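Local coordinates for envelope glycoprotein (Bourbon virus, PDB 5ZKX) that probably drives fusion of the viral and host-cell membranes as a trimeric class III fusion glycoprotein, captured here in its postfusion form, at residues A[243-246]-A[250-253]; A[150-155]-A[161-166]; A[321-326]-A[331-336]; A[257-262]-A[266-271]. All blocks are in the same frame, centred on the assembly; numbering follows the deposited sequence.

Contact 1 (A[243-246]-A[250-253]); sequences FEFP and FICL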
loop_
_atom_site.group_PDB
_atom_site.type_symbol
_atom_site.label_atom_id
_atom_site.label_comp_id
_atom_site.label_asym_id
_atom_site.label_seq_id
_atom_site.Cartn_x
_atom_site.Cartn_y
_atom_site.Cartn_z
ATOM N N PHE A 243 -10.482 6.776 11.320
ATOM C CA PHE A 243 -9.495 7.146 12.322
ATOM C C PHE A 243 -10.010 6.792 13.706
ATOM O O PHE A 243 -11.219 6.754 13.947
ATOM C CB PHE A 243 -9.170 8.642 12.254
ATOM C CG PHE A 243 -10.382 9.531 12.323
ATOM C CD1 PHE A 243 -11.126 9.806 11.185
ATOM C CD2 PHE A 243 -10.776 10.096 13.522
ATOM C CE1 PHE A 243 -12.241 10.616 11.248
ATOM C CE2 PHE A 243 -11.889 10.911 13.588
ATOM C CZ PHE A 243 -12.621 11.169 12.450
ATOM N N GLU A 244 -9.068 6.547 14.609
ATOM C CA GLU A 244 -9.358 6.313 16.016
ATOM C C GLU A 244 -9.464 7.658 16.728
ATOM O O GLU A 244 -8.485 8.410 16.787
ATOM C CB GLU A 244 -8.260 5.451 16.633
ATOM C CG GLU A 244 -8.646 4.691 17.873
ATOM C CD GLU A 244 -7.545 3.750 18.316
ATOM O OE1 GLU A 244 -7.133 2.891 17.508
ATOM O OE2 GLU A 244 -7.077 3.881 19.467
ATOM N N PHE A 245 -10.644 7.967 17.250
ATOM C CA PHE A 245 -10.835 9.241 17.937
ATOM C C PHE A 245 -10.222 9.177 19.333
ATOM O O PHE A 245 -10.541 8.266 20.102
ATOM C CB PHE A 245 -12.315 9.594 18.024
ATOM C CG PHE A 245 -12.578 11.064 18.159
ATOM C CD1 PHE A 245 -12.013 11.965 17.276
ATOM C CD2 PHE A 245 -13.388 11.545 19.170
ATOM C CE1 PHE A 245 -12.250 13.317 17.398
ATOM C CE2 PHE A 245 -13.630 12.900 19.297
ATOM C CZ PHE A 245 -13.060 13.786 18.409
ATOM N N PRO A 246 -9.363 10.131 19.699
ATOM C CA PRO A 246 -8.529 9.963 20.896
ATOM C C PRO A 246 -9.252 10.226 22.205
ATOM O O PRO A 246 -10.469 10.433 22.242
ATOM C CB PRO A 246 -7.414 10.989 20.675
ATOM C CG PRO A 246 -8.099 12.089 19.939
ATOM C CD PRO A 246 -9.114 11.421 19.034
ATOM N N PHE A 250 -9.749 15.409 20.389
ATOM C CA PHE A 250 -9.076 16.357 19.507
ATOM C C PHE A 250 -8.000 15.597 18.751
ATOM O O PHE A 250 -7.069 15.072 19.368
ATOM C CB PHE A 250 -8.471 17.515 20.304
ATOM C CG PHE A 250 -8.093 18.706 19.465
ATOM C CD1 PHE A 250 -7.367 19.748 20.013
ATOM C CD2 PHE A 250 -8.466 18.785 18.134
ATOM C CE1 PHE A 250 -7.012 20.849 19.252
ATOM C CE2 PHE A 250 -8.117 19.884 17.363
ATOM C CZ PHE A 250 -7.388 20.917 17.925
ATOM N N ILE A 251 -8.132 15.523 17.428
ATOM C CA ILE A 251 -7.170 14.808 16.597
ATOM C C ILE A 251 -7.047 15.540 15.269
ATOM O O ILE A 251 -8.016 16.114 14.764
ATOM C CB ILE A 251 -7.573 13.326 16.391
ATOM C CG1 ILE A 251 -6.462 12.556 15.671
ATOM C CG2 ILE A 251 -8.896 13.217 15.635
ATOM C CD1 ILE A 251 -6.808 11.116 15.366
ATOM N N CYS A 252 -5.838 15.531 14.711
ATOM C CA CYS A 252 -5.564 16.145 13.418
ATOM C C CYS A 252 -5.058 15.080 12.459
ATOM O O CYS A 252 -4.065 14.402 12.743
ATOM C CB CYS A 252 -4.543 17.276 13.545
ATOM S SG CYS A 252 -5.234 18.855 14.068
ATOM N N LEU A 253 -5.748 14.931 11.340
ATOM C CA LEU A 253 -5.277 14.150 10.207
ATOM C C LEU A 253 -4.583 15.070 9.215
ATOM O O LEU A 253 -4.614 16.295 9.359
ATOM C CB LEU A 253 -6.456 13.425 9.561
ATOM C CG LEU A 253 -7.302 12.519 10.456
ATOM C CD1 LEU A 253 -8.381 11.824 9.639
ATOM C CD2 LEU A 253 -6.430 11.508 11.172
#
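Ile251 lays its CG2 methyl against the ring of Phe245, 3.7 Å from CD1, and turns the rest of its side chain across the gap toward the preceding strand. Its CG1 lies anti to the backbone N (chi1 -173°) and the chain runs on extended, which carries CD1 to within 3.5 Å of the carbonyl O of Glu244. The same residue is met from the turn by Pro246, whose ring carbon CD sits 3.6 Å from Ile251 CB; the neighbouring CG of that ring rests 3.2 Å from Phe250 O, a van der Waals approach of a ring carbon to a carbonyl oxygen. At the other end, Leu253 crosses Phe243 at about a right angle, and its CD1 reaches 3.7 Å from Phe243 CD1. The Phe243 ring has Phe245 CD1 at its edge, in its plane. Strand 241-245 and strand 250-252 run nearly antiparallel, at 156°, yet their axes stay 8.1 Å apart and no hydrogen bond joins them. They are not sheet neighbours: in the mixed sheet 241-245 is an edge strand bonded to 234-238, whereas 250-252 pairs with 256-260, and the contact is made by side chains filling the space between the two. Tyr258 of strand 256-260 helps fill it, stacking its ring with Phe243 and touching Phe245, Ile251 and Leu253. Leu253 also packs on Tyr285 and Glu244 on His292, both of the second subunit.

Contact 2 (A[150-155]-A[161-166]); sequences LEVRLV and PQAVIV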
loop_
_atom_site.group_PDB
_atom_site.type_symbol
_atom_site.label_atom_id
_atom_site.label_comp_id
_atom_site.label_asym_id
_atom_site.label_seq_id
_atom_site.Cartn_x
_atom_site.Cartn_y
_atom_site.Cartn_z
ATOM N N LEU A 150 -1.654 22.133 -5.301
ATOM C CA LEU A 150 -0.950 21.801 -4.069
ATOM C C LEU A 150 -1.954 21.463 -2.975
ATOM O O LEU A 150 -2.907 22.214 -2.745
ATOM C CB LEU A 150 -0.046 22.950 -3.615
ATOM C CG LEU A 150 0.748 22.645 -2.339
ATOM C CD1 LEU A 150 1.692 21.474 -2.562
ATOM C CD2 LEU A 150 1.503 23.870 -1.846
ATOM N N GLU A 151 -1.732 20.335 -2.303
ATOM C CA GLU A 151 -2.572 19.892 -1.197
ATOM C C GLU A 151 -1.910 20.331 0.104
ATOM O O GLU A 151 -0.827 19.849 0.452
ATOM C CB GLU A 151 -2.773 18.378 -1.235
ATOM C CG GLU A 151 -4.108 17.908 -0.675
ATOM C CD GLU A 151 -5.263 18.192 -1.613
ATOM O OE1 GLU A 151 -5.405 17.473 -2.624
ATOM O OE2 GLU A 151 -6.029 19.139 -1.341
ATOM N N VAL A 152 -2.554 21.250 0.811
ATOM C CA VAL A 152 -2.033 21.795 2.059
ATOM C C VAL A 152 -2.544 20.947 3.216
ATOM O O VAL A 152 -3.702 20.509 3.221
ATOM C CB VAL A 152 -2.436 23.275 2.207
ATOM C CG1 VAL A 152 -2.430 23.708 3.665
ATOM C CG2 VAL A 152 -1.499 24.149 1.393
ATOM N N ARG A 153 -1.674 20.697 4.191
ATOM C CA ARG A 153 -1.980 19.841 5.328
ATOM C C ARG A 153 -2.083 20.668 6.606
ATOM O O ARG A 153 -1.807 21.870 6.628
ATOM C CB ARG A 153 -0.922 18.742 5.485
ATOM C CG ARG A 153 -1.162 17.491 4.638
ATOM C CD ARG A 153 -1.134 17.808 3.162
ATOM N NE ARG A 153 -0.566 16.729 2.364
ATOM C CZ ARG A 153 -1.285 15.799 1.748
ATOM N NH1 ARG A 153 -2.608 15.810 1.840
ATOM N NH2 ARG A 153 -0.680 14.859 1.034
ATOM N N LEU A 154 -2.484 19.999 7.685
ATOM C CA LEU A 154 -2.705 20.639 8.975
ATOM C C LEU A 154 -1.810 20.007 10.032
ATOM O O LEU A 154 -1.780 18.781 10.177
ATOM C CB LEU A 154 -4.175 20.529 9.391
ATOM C CG LEU A 154 -5.144 21.492 8.700
ATOM C CD1 LEU A 154 -6.565 20.953 8.731
ATOM C CD2 LEU A 154 -5.080 22.867 9.338
ATOM N N VAL A 155 -1.079 20.848 10.766
ATOM C CA VAL A 155 -0.283 20.395 11.904
ATOM C C VAL A 155 -0.723 21.164 13.140
ATOM O O VAL A 155 -1.618 22.009 13.066
ATOM C CB VAL A 155 1.224 20.569 11.655
ATOM C CG1 VAL A 155 1.695 19.611 10.576
ATOM C CG2 VAL A 155 1.535 22.010 11.287
ATOM N N PRO A 161 -4.678 24.179 15.169
ATOM C CA PRO A 161 -4.088 23.601 13.952
ATOM C C PRO A 161 -3.727 24.652 12.909
ATOM O O PRO A 161 -4.430 25.650 12.734
ATOM C CB PRO A 161 -5.190 22.667 13.439
ATOM C CG PRO A 161 -6.439 23.104 14.142
ATOM C CD PRO A 161 -5.982 23.579 15.481
ATOM N N GLN A 162 -2.616 24.414 12.210
ATOM C CA GLN A 162 -2.055 25.367 11.259
ATOM C C GLN A 162 -1.891 24.735 9.885
ATOM O O GLN A 162 -1.502 23.569 9.766
ATOM C CB GLN A 162 -0.697 25.885 11.733
ATOM C CG GLN A 162 -0.688 26.414 13.148
ATOM C CD GLN A 162 0.533 25.962 13.919
ATOM O OE1 GLN A 162 1.201 24.999 13.537
ATOM N NE2 GLN A 162 0.831 26.651 15.014
ATOM N N ALA A 163 -2.174 25.520 8.849
ATOM C CA ALA A 163 -1.968 25.092 7.472
ATOM C C ALA A 163 -0.488 25.175 7.112
ATOM O O ALA A 163 0.169 26.185 7.385
ATOM C CB ALA A 163 -2.793 25.958 6.521
ATOM N N VAL A 164 0.036 24.114 6.493
ATOM C CA VAL A 164 1.445 24.033 6.130
ATOM C C VAL A 164 1.596 23.305 4.802
ATOM O O VAL A 164 0.707 22.573 4.358
ATOM C CB VAL A 164 2.296 23.315 7.202
ATOM C CG1 VAL A 164 2.382 24.143 8.474
ATOM C CG2 VAL A 164 1.735 21.929 7.488
ATOM N N ILE A 165 2.748 23.513 4.171
ATOM C CA ILE A 165 3.176 22.718 3.029
ATOM C C ILE A 165 4.257 21.764 3.508
ATOM O O ILE A 165 5.206 22.179 4.187
ATOM C CB ILE A 165 3.691 23.603 1.883
ATOM C CG1 ILE A 165 2.677 24.700 1.564
ATOM C CG2 ILE A 165 3.967 22.754 0.646
ATOM C CD1 ILE A 165 3.271 25.907 0.874
ATOM N N VAL A 166 4.111 20.487 3.170
ATOM C CA VAL A 166 5.057 19.453 3.570
ATOM C C VAL A 166 6.040 19.231 2.431
ATOM O O VAL A 166 5.638 19.010 1.281
ATOM C CB VAL A 166 4.331 18.149 3.952
ATOM C CG1 VAL A 166 3.580 18.334 5.257
ATOM C CG2 VAL A 166 3.366 17.727 2.858
#
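Val155 and Gln162 grip each other through both of their backbone polar groups: Gln162 N donates to Val155 O at 2.7 Å, and Val155 N returns a bond to Gln162 O at 2.9 Å. Two residues along, Arg153 and Val164 repeat the exchange. Arg153 N reaches Val164 O at 3.0 Å, while Val164 N meets Arg153 O at 2.9 Å. Between these two hydrogen-bonded pairs, Leu154 and Ala163 form a non-hydrogen-bonded pair, and their own polar groups find partners elsewhere: Leu154 O accepts from the indole NE1 of Trp273, Leu154 also bonds through its backbone to Pro254, and Ala163 does so to Val175, as Ile165 does to Arg173. Three of the four inward oxygens also receive a CA-H...O contact: Arg153 O from Ala163 CA, Gln162 O from Leu154 CA and Val155 O from Pro161 CA.

Val155 CG2 lies 3.6 Å from Val164 CG1, on the face shared with Arg153 and Gln162; Leu154 and Ala163 occupy the other. The arginine chain, bent at chi2 and chi3, brings its guanidinium so that Val166 CG2 sits at its edge, 4.1 Å from NE; its terminal nitrogens make long, weak ion pairs with Glu415 and Glu421. Before the strand proper, Val152 CG1 touches Ala163 CB, and Leu150 CD2 meets Ile165 CG2 at 3.7 Å, crossing it at about a right angle.

The short strand axes make 120°, and strand 172-174 pairs along the far edge of 162-166: this is a beta hairpin opening a three-stranded antiparallel meander.

Contact 3 (A[321-326]-A[331-336]); sequences KMVSSL and DRLIGA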
loop_
_atom_site.group_PDB
_atom_site.type_symbol
_atom_site.label_atom_id
_atom_site.label_comp_id
_atom_site.label_asym_id
_atom_site.label_seq_id
_atom_site.Cartn_x
_atom_site.Cartn_y
_atom_site.Cartn_z
ATOM N N LYS A 321 -41.570 -30.149 16.044
ATOM C CA LYS A 321 -42.157 -31.022 17.059
ATOM C C LYS A 321 -43.228 -30.298 17.865
ATOM O O LYS A 321 -44.229 -30.904 18.262
ATOM C CB LYS A 321 -41.071 -31.552 17.994
ATOM C CG LYS A 321 -39.932 -32.279 17.311
ATOM C CD LYS A 321 -38.786 -32.497 18.289
ATOM C CE LYS A 321 -37.607 -33.192 17.631
ATOM N NZ LYS A 321 -37.952 -34.573 17.221
ATOM N N MET A 322 -43.023 -29.008 18.144
ATOM C CA MET A 322 -44.012 -28.253 18.910
ATOM C C MET A 322 -45.320 -28.124 18.146
ATOM O O MET A 322 -46.404 -28.229 18.733
ATOM C CB MET A 322 -43.472 -26.866 19.255
ATOM C CG MET A 322 -42.354 -26.852 20.269
ATOM S SD MET A 322 -41.652 -25.197 20.427
ATOM C CE MET A 322 -43.109 -24.259 20.871
ATOM N N VAL A 323 -45.240 -27.880 16.839
ATOM C CA VAL A 323 -46.453 -27.775 16.037
ATOM C C VAL A 323 -47.112 -29.141 15.898
ATOM O O VAL A 323 -48.341 -29.259 15.953
ATOM C CB VAL A 323 -46.130 -27.143 14.669
ATOM C CG1 VAL A 323 -47.148 -27.563 13.626
ATOM C CG2 VAL A 323 -46.090 -25.631 14.788
ATOM N N SER A 324 -46.309 -30.195 15.741
ATOM C CA SER A 324 -46.867 -31.540 15.664
ATOM C C SER A 324 -47.656 -31.883 16.919
ATOM O O SER A 324 -48.647 -32.619 16.851
ATOM C CB SER A 324 -45.750 -32.556 15.438
ATOM O OG SER A 324 -46.274 -33.860 15.272
ATOM N N SER A 325 -47.246 -31.346 18.066
ATOM C CA SER A 325 -47.985 -31.560 19.303
ATOM C C SER A 325 -49.238 -30.691 19.363
ATOM O O SER A 325 -50.324 -31.177 19.689
ATOM C CB SER A 325 -47.081 -31.278 20.500
ATOM O OG SER A 325 -47.764 -31.511 21.714
ATOM N N LEU A 326 -49.108 -29.403 19.041
ATOM C CA LEU A 326 -50.240 -28.493 19.183
ATOM C C LEU A 326 -51.273 -28.693 18.082
ATOM O O LEU A 326 -52.473 -28.519 18.325
ATOM C CB LEU A 326 -49.753 -27.045 19.195
ATOM C CG LEU A 326 -50.832 -25.966 19.274
ATOM C CD1 LEU A 326 -51.713 -26.167 20.495
ATOM C CD2 LEU A 326 -50.203 -24.583 19.289
ATOM N N ASP A 331 -56.695 -28.563 14.992
ATOM C CA ASP A 331 -56.533 -29.142 13.663
ATOM C C ASP A 331 -56.510 -28.099 12.554
ATOM O O ASP A 331 -56.290 -28.463 11.395
ATOM C CB ASP A 331 -57.646 -30.158 13.393
ATOM C CG ASP A 331 -59.032 -29.539 13.437
ATOM O OD1 ASP A 331 -59.160 -28.375 13.873
ATOM O OD2 ASP A 331 -59.999 -30.219 13.037
ATOM N N ARG A 332 -56.733 -26.826 12.868
ATOM C CA ARG A 332 -56.664 -25.763 11.874
ATOM C C ARG A 332 -55.347 -25.002 11.912
ATOM O O ARG A 332 -55.141 -24.105 11.087
ATOM C CB ARG A 332 -57.826 -24.785 12.066
ATOM C CG ARG A 332 -59.195 -25.413 11.899
ATOM C CD ARG A 332 -59.379 -25.969 10.500
ATOM N NE ARG A 332 -59.072 -24.973 9.479
ATOM C CZ ARG A 332 -59.916 -24.028 9.078
ATOM N NH1 ARG A 332 -61.127 -23.944 9.608
ATOM N NH2 ARG A 332 -59.547 -23.163 8.144
ATOM N N LEU A 333 -54.449 -25.349 12.838
ATOM C CA LEU A 333 -53.225 -24.577 13.036
ATOM C C LEU A 333 -52.291 -24.694 11.838
ATOM O O LEU A 333 -51.784 -23.686 11.334
ATOM C CB LEU A 333 -52.524 -25.038 14.313
ATOM C CG LEU A 333 -51.093 -24.546 14.524
ATOM C CD1 LEU A 333 -51.072 -23.044 14.776
ATOM C CD2 LEU A 333 -50.432 -25.295 15.667
ATOM N N ILE A 334 -52.050 -25.921 11.371
ATOM C CA ILE A 334 -51.136 -26.134 10.252
ATOM C C ILE A 334 -51.604 -25.362 9.023
ATOM O O ILE A 334 -50.790 -24.841 8.251
ATOM C CB ILE A 334 -50.994 -27.641 9.967
ATOM C CG1 ILE A 334 -50.269 -28.324 11.128
ATOM C CG2 ILE A 334 -50.254 -27.886 8.662
ATOM C CD1 ILE A 334 -50.098 -29.814 10.950
ATOM N N GLY A 335 -52.918 -25.257 8.836
ATOM C CA GLY A 335 -53.432 -24.454 7.741
ATOM C C GLY A 335 -53.165 -22.972 7.924
ATOM O O GLY A 335 -52.927 -22.250 6.950
ATOM N N ALA A 336 -53.206 -22.495 9.170
ATOM C CA ALA A 336 -52.907 -21.092 9.434
ATOM C C ALA A 336 -51.424 -20.801 9.238
ATOM O O ALA A 336 -51.055 -19.721 8.764
ATOM C CB ALA A 336 -53.350 -20.719 10.846
#
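Leu333 pushes its CD2 methyl against Leu326, lying 3.7 Å from both CG and CD2 of that residue, and the two leucines cross at about a right angle. Both adopt the same conformation, with CG anti to the backbone N (chi1 177° in Leu326). For Leu326, whose CB does not aim straight at the other segment, this conformation swings the branched end round to meet its partner. Beside them Val323 and Ile334 cross obliquely, with Val323 CG1 4.1 Å from Ile334 CG1. In Ile334, CG1 stands beside the backbone N (chi1 -68°), which brings it to the valine. Val323 CG2 adds a looser touch to Leu333 CD2, at 4.4 Å. No hydrogen bond crosses between the segments.

All four residues are buried where the long helix 284-329 ends and the chain turns into the short helix 333-338. Strand 342-346 runs past both, touching Ser324 and Ile334. Other subunits pack against the contact: Leu326 meets Leu326 of the second subunit and Met322 of the third, and Phe15 of the third subunit packs on Val323 and Ile334.

Contact 4 (A[257-262]-A[266-271]); sequences CYKNEK and NLLHPG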
loop_
_atom_site.group_PDB
_atom_site.type_symbol
_atom_site.label_atom_id
_atom_site.label_comp_id
_atom_site.label_asym_id
_atom_site.label_seq_id
_atom_site.Cartn_x
_atom_site.Cartn_y
_atom_site.Cartn_z
ATOM N N CYS A 257 -8.797 18.331 10.830
ATOM C CA CYS A 257 -8.738 18.166 12.275
ATOM C C CYS A 257 -10.153 18.047 12.823
ATOM O O CYS A 257 -11.073 18.720 12.346
ATOM C CB CYS A 257 -8.013 19.336 12.943
ATOM S SG CYS A 257 -6.289 19.499 12.457
ATOM N N TYR A 258 -10.323 17.179 13.819
ATOM C CA TYR A 258 -11.618 16.918 14.434
ATOM C C TYR A 258 -11.527 17.228 15.919
ATOM O O TYR A 258 -10.801 16.551 16.654
ATOM C CB TYR A 258 -12.047 15.465 14.221
ATOM C CG TYR A 258 -12.170 15.066 12.771
ATOM C CD1 TYR A 258 -11.114 14.455 12.107
ATOM C CD2 TYR A 258 -13.341 15.297 12.068
ATOM C CE1 TYR A 258 -11.223 14.088 10.780
ATOM C CE2 TYR A 258 -13.460 14.933 10.744
ATOM C CZ TYR A 258 -12.399 14.329 10.104
ATOM O OH TYR A 258 -12.514 13.965 8.783
ATOM N N LYS A 259 -12.262 18.243 16.360
ATOM C CA LYS A 259 -12.298 18.617 17.764
ATOM C C LYS A 259 -13.699 18.400 18.308
ATOM O O LYS A 259 -14.678 18.905 17.749
ATOM C CB LYS A 259 -11.874 20.069 17.981
ATOM C CG LYS A 259 -11.544 20.376 19.434
ATOM C CD LYS A 259 -11.125 21.816 19.618
ATOM C CE LYS A 259 -10.294 21.981 20.873
ATOM N NZ LYS A 259 -10.271 23.392 21.340
ATOM N N ASN A 260 -13.785 17.649 19.394
ATOM C CA ASN A 260 -15.055 17.433 20.063
ATOM C C ASN A 260 -15.450 18.693 20.815
ATOM O O ASN A 260 -14.728 19.134 21.716
ATOM C CB ASN A 260 -14.937 16.248 21.018
ATOM C CG ASN A 260 -16.275 15.776 21.535
ATOM O OD1 ASN A 260 -17.313 16.038 20.935
ATOM N ND2 ASN A 260 -16.257 15.076 22.660
ATOM N N GLU A 261 -16.579 19.292 20.440
ATOM C CA GLU A 261 -17.221 20.226 21.349
ATOM C C GLU A 261 -17.480 19.503 22.665
ATOM O O GLU A 261 -17.525 18.270 22.709
ATOM C CB GLU A 261 -18.511 20.768 20.738
ATOM C CG GLU A 261 -18.268 21.864 19.709
ATOM C CD GLU A 261 -19.084 21.678 18.447
ATOM O OE1 GLU A 261 -18.613 22.093 17.366
ATOM O OE2 GLU A 261 -20.195 21.118 18.536
ATOM N N LYS A 262 -17.661 20.269 23.747
ATOM C CA LYS A 262 -17.385 19.696 25.062
ATOM C C LYS A 262 -15.906 19.329 25.084
ATOM O O LYS A 262 -15.562 18.157 24.897
ATOM C CB LYS A 262 -18.260 18.477 25.396
ATOM C CG LYS A 262 -19.735 18.773 25.595
ATOM C CD LYS A 262 -19.973 19.505 26.900
ATOM C CE LYS A 262 -20.579 20.872 26.648
ATOM N NZ LYS A 262 -20.604 21.705 27.882
ATOM N N ASN A 266 -11.894 24.312 25.571
ATOM C CA ASN A 266 -10.676 23.873 26.236
ATOM C C ASN A 266 -9.491 23.966 25.283
ATOM O O ASN A 266 -9.627 23.734 24.078
ATOM C CB ASN A 266 -10.820 22.437 26.746
ATOM C CG ASN A 266 -11.866 22.308 27.836
ATOM O OD1 ASN A 266 -12.813 21.534 27.717
ATOM N ND2 ASN A 266 -11.697 23.068 28.910
ATOM N N LEU A 267 -8.329 24.313 25.834
ATOM C CA LEU A 267 -7.086 24.376 25.070
ATOM C C LEU A 267 -6.374 23.035 25.189
ATOM O O LEU A 267 -5.937 22.650 26.277
ATOM C CB LEU A 267 -6.197 25.510 25.573
ATOM C CG LEU A 267 -6.709 26.937 25.386
ATOM C CD1 LEU A 267 -5.927 27.899 26.268
ATOM C CD2 LEU A 267 -6.619 27.347 23.927
ATOM N N LEU A 268 -6.247 22.325 24.070
ATOM C CA LEU A 268 -5.642 21.003 24.066
ATOM C C LEU A 268 -4.708 20.867 22.877
ATOM O O LEU A 268 -4.998 21.373 21.790
ATOM C CB LEU A 268 -6.701 19.892 23.997
ATOM C CG LEU A 268 -7.925 19.974 24.909
ATOM C CD1 LEU A 268 -9.153 20.372 24.111
ATOM C CD2 LEU A 268 -8.149 18.647 25.614
ATOM N N HIS A 269 -3.593 20.187 23.088
ATOM C CA HIS A 269 -2.801 19.707 21.967
ATOM C C HIS A 269 -3.556 18.563 21.303
ATOM O O HIS A 269 -3.906 17.592 21.986
ATOM C CB HIS A 269 -1.423 19.236 22.432
ATOM C CG HIS A 269 -0.590 20.317 23.049
ATOM N ND1 HIS A 269 -0.902 21.654 22.936
ATOM C CD2 HIS A 269 0.548 20.257 23.780
ATOM C CE1 HIS A 269 0.006 22.372 23.572
ATOM N NE2 HIS A 269 0.897 21.548 24.093
ATOM N N PRO A 270 -3.847 18.631 20.009
ATOM C CA PRO A 270 -4.546 17.521 19.358
ATOM C C PRO A 270 -3.615 16.347 19.125
ATOM O O PRO A 270 -2.389 16.464 19.173
ATOM C CB PRO A 270 -5.007 18.125 18.029
ATOM C CG PRO A 270 -3.987 19.147 17.733
ATOM C CD PRO A 270 -3.553 19.719 19.060
ATOM N N GLY A 271 -4.223 15.193 18.876
ATOM C CA GLY A 271 -3.472 14.053 18.398
ATOM C C GLY A 271 -2.918 14.369 17.027
ATOM O O GLY A 271 -3.628 14.914 16.177
HETATM O O HOH W 1 -7.146 23.651 21.251
#
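The loop that leaves strand 256-260 and doubles back to the edge strand 271-272 of the mixed sheet is linked to the strand through Lys259. This residue sends its side chain across the gap, and Lys259 NZ donates a hydrogen bond to the backbone carbonyl O of Asn266 at 2.8 Å. The donor arrives nearly in line with the carbonyl bond, the C=O...N angle being 172°. Reach comes from the conformation: CG is anti to the backbone N (chi1 -165°) and the chain beyond it is extended, which carries NZ across to the loop. A water adds a second link, accepting from Lys259 NZ at 3.1 Å and from Leu268 N at 3.2 Å, and thereby joins the lysine to the next part of the loop.

Leu268 provides the apolar share. Its CD1 lies 3.8 Å from Lys259 CE, the two side chains crossing obliquely. Phe250 of the adjacent strand also contacts both residues, holding Lys259 by a cation-pi interaction and packing against Leu268 and, further on, Pro270.

The ammonium group is thus divided among a carbonyl oxygen, a water and an aromatic ring, with no carboxylate bonded to it across these segments. These neutral partners would probably stabilise the ammonium charge without neutralising it, in a contact at the protein surface.

In the fold
Contacts 1, 2 and 4 gather in one region of the chain, whereas contact 3 stands alone at the far end of the long helix. Contacts 1 and 4, with centres about 9 Å apart, share the mixed sheet and are joined by the Cys252–Cys257 disulfide. Contact 2, about 16 Å from contact 1 and 18 Å from contact 4 between centres, packs Pro161 on both cysteines and Leu154 on Cys257. Contact 3 lies about 57 Å from contact 1, centre to centre, and 70 Å from contact 2. Contacts 1 and 3 nevertheless both touch the second subunit, consistent with an elongated postfusion trimer associated at widely separated levels.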